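Local structure of PROBABLE CHAIN-FATTY-ACID-CoA LIGASE FADD13 (Mycobacterium tuberculosis, 3T5B) at residues D198-P203 against L212-F217. The protein is a probable ligase of the AMP-binding, or ANL, enzyme superfamily. Sequence-based numbering, arbitrary orientation.
Sequences DRLLLP and LTTVIF
Leu-200 reaches from its strand to helix 209-221 with both methyls: CD2 meets Thr-214, while CD1 meets chiefly Phe-217. Its CB points at the helix, and CG stands anti to the backbone N (chi1 -177°), which carries the fork outward from the strand. There the branches part: CD2 lies 3.6 Å from CG2 of Thr-214, the tightest touch of the contact, while CD1 comes to 4.0 Å from CZ of Phe-217, at the far end of the ring. The two side chains cross at about a right angle, and CD1 approaches the ring obliquely. CD1 also comes near the Thr-214 methyl, so Leu-200 fills the corner between two residues three positions, nearly one helical turn, apart.

Thr-214 offers the strand its methyl and keeps its hydroxyl for the helix: OG1 hydrogen-bonds to the carbonyl O of Ala-210, a turn earlier in the same helix. The carbonyl O of Thr-214 sits 3.7 Å above one face of the Phe-217 ring, displaced toward the rim.

Further along the strand, Leu-202 continues the apolar seam. Its CD2 packs 3.8 Å from CG2 of Val-215, and its CD1 approaches the Thr-214 methyl CG2 more loosely, at 4.2 Å. No hydrogen bond joins the segments; they are held by buried aliphatic and aromatic surface, with Leu-225 of the neighbouring strand touching both Leu-200 and Val-215. Strand and helix run nearly antiparallel, their axes 10.0 Å apart, as the first half of a beta-alpha-beta crossover in which helix 209-221 packs on the sheet and leads to parallel strand 224-227, beside 199-202.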
loop_
_atom_site.group_PDB
_atom_site.type_symbol
_atom_site.label_atom_id
_atom_site.label_comp_id
_atom_site.label_asym_id
_atom_site.label_seq_id
_atom_site.Cartn_x
_atom_site.Cartn_y
_atom_site.Cartn_z
ATOM N N ASP A 198 -7.462 -13.762 -10.083
ATOM C CA ASP A 198 -7.857 -12.512 -10.709
ATOM C C ASP A 198 -6.541 -11.831 -11.085
ATOM O O ASP A 198 -5.487 -12.165 -10.551
ATOM C CB ASP A 198 -8.613 -11.618 -9.726
ATOM C CG ASP A 198 -10.113 -11.730 -9.861
ATOM O OD1 ASP A 198 -10.587 -11.971 -10.988
ATOM O OD2 ASP A 198 -10.816 -11.547 -8.843
ATOM N N ARG A 199 -6.587 -10.890 -12.016
ATOM C CA ARG A 199 -5.381 -10.171 -12.407
ATOM C C ARG A 199 -5.673 -8.714 -12.073
ATOM O O ARG A 199 -6.566 -8.097 -12.648
ATOM C CB ARG A 199 -5.102 -10.365 -13.899
ATOM C CG ARG A 199 -5.107 -11.829 -14.320
ATOM C CD ARG A 199 -4.858 -11.991 -15.808
ATOM N NE ARG A 199 -3.472 -11.704 -16.177
ATOM C CZ ARG A 199 -2.450 -12.529 -15.971
ATOM N NH1 ARG A 199 -2.644 -13.710 -15.399
ATOM N NH2 ARG A 199 -1.229 -12.174 -16.338
ATOM N N LEU A 200 -4.921 -8.174 -11.125
ATOM C CA LEU A 200 -5.140 -6.811 -10.667
ATOM C C LEU A 200 -4.035 -5.836 -11.052
ATOM O O LEU A 200 -2.853 -6.074 -10.799
ATOM C CB LEU A 200 -5.339 -6.848 -9.151
ATOM C CG LEU A 200 -5.656 -5.597 -8.347
ATOM C CD1 LEU A 200 -6.236 -6.030 -7.008
ATOM C CD2 LEU A 200 -4.394 -4.759 -8.160
ATOM N N LEU A 201 -4.430 -4.727 -11.665
ATOM C CA LEU A 201 -3.469 -3.724 -12.098
ATOM C C LEU A 201 -3.116 -2.734 -10.997
ATOM O O LEU A 201 -3.994 -2.139 -10.376
ATOM C CB LEU A 201 -4.013 -2.961 -13.302
ATOM C CG LEU A 201 -3.178 -1.760 -13.743
ATOM C CD1 LEU A 201 -1.797 -2.222 -14.191
ATOM C CD2 LEU A 201 -3.887 -1.044 -14.867
ATOM N N LEU A 202 -1.822 -2.559 -10.765
ATOM C CA LEU A 202 -1.366 -1.626 -9.752
ATOM C C LEU A 202 -0.603 -0.493 -10.439
ATOM O O LEU A 202 0.564 -0.653 -10.820
ATOM C CB LEU A 202 -0.473 -2.351 -8.741
ATOM C CG LEU A 202 -0.073 -1.518 -7.522
ATOM C CD1 LEU A 202 -1.304 -0.860 -6.908
ATOM C CD2 LEU A 202 0.621 -2.404 -6.513
ATOM N N PRO A 203 -1.262 0.666 -10.626
ATOM C CA PRO A 203 -0.649 1.833 -11.276
ATOM C C PRO A 203 -0.075 2.853 -10.290
ATOM O O PRO A 203 0.644 3.777 -10.689
ATOM C CB PRO A 203 -1.807 2.409 -12.080
ATOM C CG PRO A 203 -2.955 2.238 -11.129
ATOM C CD PRO A 203 -2.718 0.865 -10.469
ATOM N N LEU A 212 0.804 -0.858 -1.101
ATOM C CA LEU A 212 1.466 -1.856 -0.289
ATOM C C LEU A 212 0.503 -2.958 0.154
ATOM O O LEU A 212 0.804 -4.157 0.038
ATOM C CB LEU A 212 2.072 -1.163 0.922
ATOM C CG LEU A 212 3.472 -1.523 1.399
ATOM C CD1 LEU A 212 4.453 -1.601 0.230
ATOM C CD2 LEU A 212 3.897 -0.455 2.412
ATOM N N THR A 213 -0.661 -2.558 0.655
ATOM C CA THR A 213 -1.624 -3.550 1.119
ATOM C C THR A 213 -2.273 -4.280 -0.056
ATOM O O THR A 213 -2.778 -5.384 0.101
ATOM C CB THR A 213 -2.696 -2.909 2.017
ATOM O OG1 THR A 213 -3.463 -1.977 1.256
ATOM C CG2 THR A 213 -2.041 -2.171 3.169
ATOM N N THR A 214 -2.246 -3.668 -1.236
ATOM C CA THR A 214 -2.802 -4.300 -2.427
ATOM C C THR A 214 -1.910 -5.497 -2.776
ATOM O O THR A 214 -2.399 -6.595 -3.073
ATOM C CB THR A 214 -2.810 -3.323 -3.613
ATOM O OG1 THR A 214 -3.729 -2.257 -3.348
ATOM C CG2 THR A 214 -3.206 -4.038 -4.893
ATOM N N VAL A 215 -0.598 -5.256 -2.741
ATOM C CA VAL A 215 0.404 -6.275 -3.026
ATOM C C VAL A 215 0.209 -7.402 -2.035
ATOM O O VAL A 215 0.169 -8.586 -2.400
ATOM C CB VAL A 215 1.848 -5.728 -2.838
ATOM C CG1 VAL A 215 2.861 -6.869 -2.913
ATOM C CG2 VAL A 215 2.154 -4.678 -3.895
ATOM N N ILE A 216 0.089 -7.016 -0.772
ATOM C CA ILE A 216 -0.091 -7.976 0.293
ATOM C C ILE A 216 -1.347 -8.811 0.109
ATOM O O ILE A 216 -1.276 -10.040 0.151
ATOM C CB ILE A 216 -0.142 -7.287 1.675
ATOM C CG1 ILE A 216 1.184 -6.577 1.952
ATOM C CG2 ILE A 216 -0.407 -8.316 2.772
ATOM C CD1 ILE A 216 2.377 -7.478 1.888
ATOM N N PHE A 217 -2.496 -8.174 -0.106
ATOM C CA PHE A 217 -3.698 -8.976 -0.241
ATOM C C PHE A 217 -3.763 -9.680 -1.580
ATOM O O PHE A 217 -4.570 -10.585 -1.773
ATOM C CB PHE A 217 -4.972 -8.162 0.090
ATOM C CG PHE A 217 -5.553 -7.371 -1.051
ATOM C CD1 PHE A 217 -6.240 -7.999 -2.079
ATOM C CD2 PHE A 217 -5.502 -5.984 -1.038
ATOM C CE1 PHE A 217 -6.879 -7.261 -3.075
ATOM C CE2 PHE A 217 -6.138 -5.231 -2.028
ATOM C CZ PHE A 217 -6.828 -5.871 -3.048
#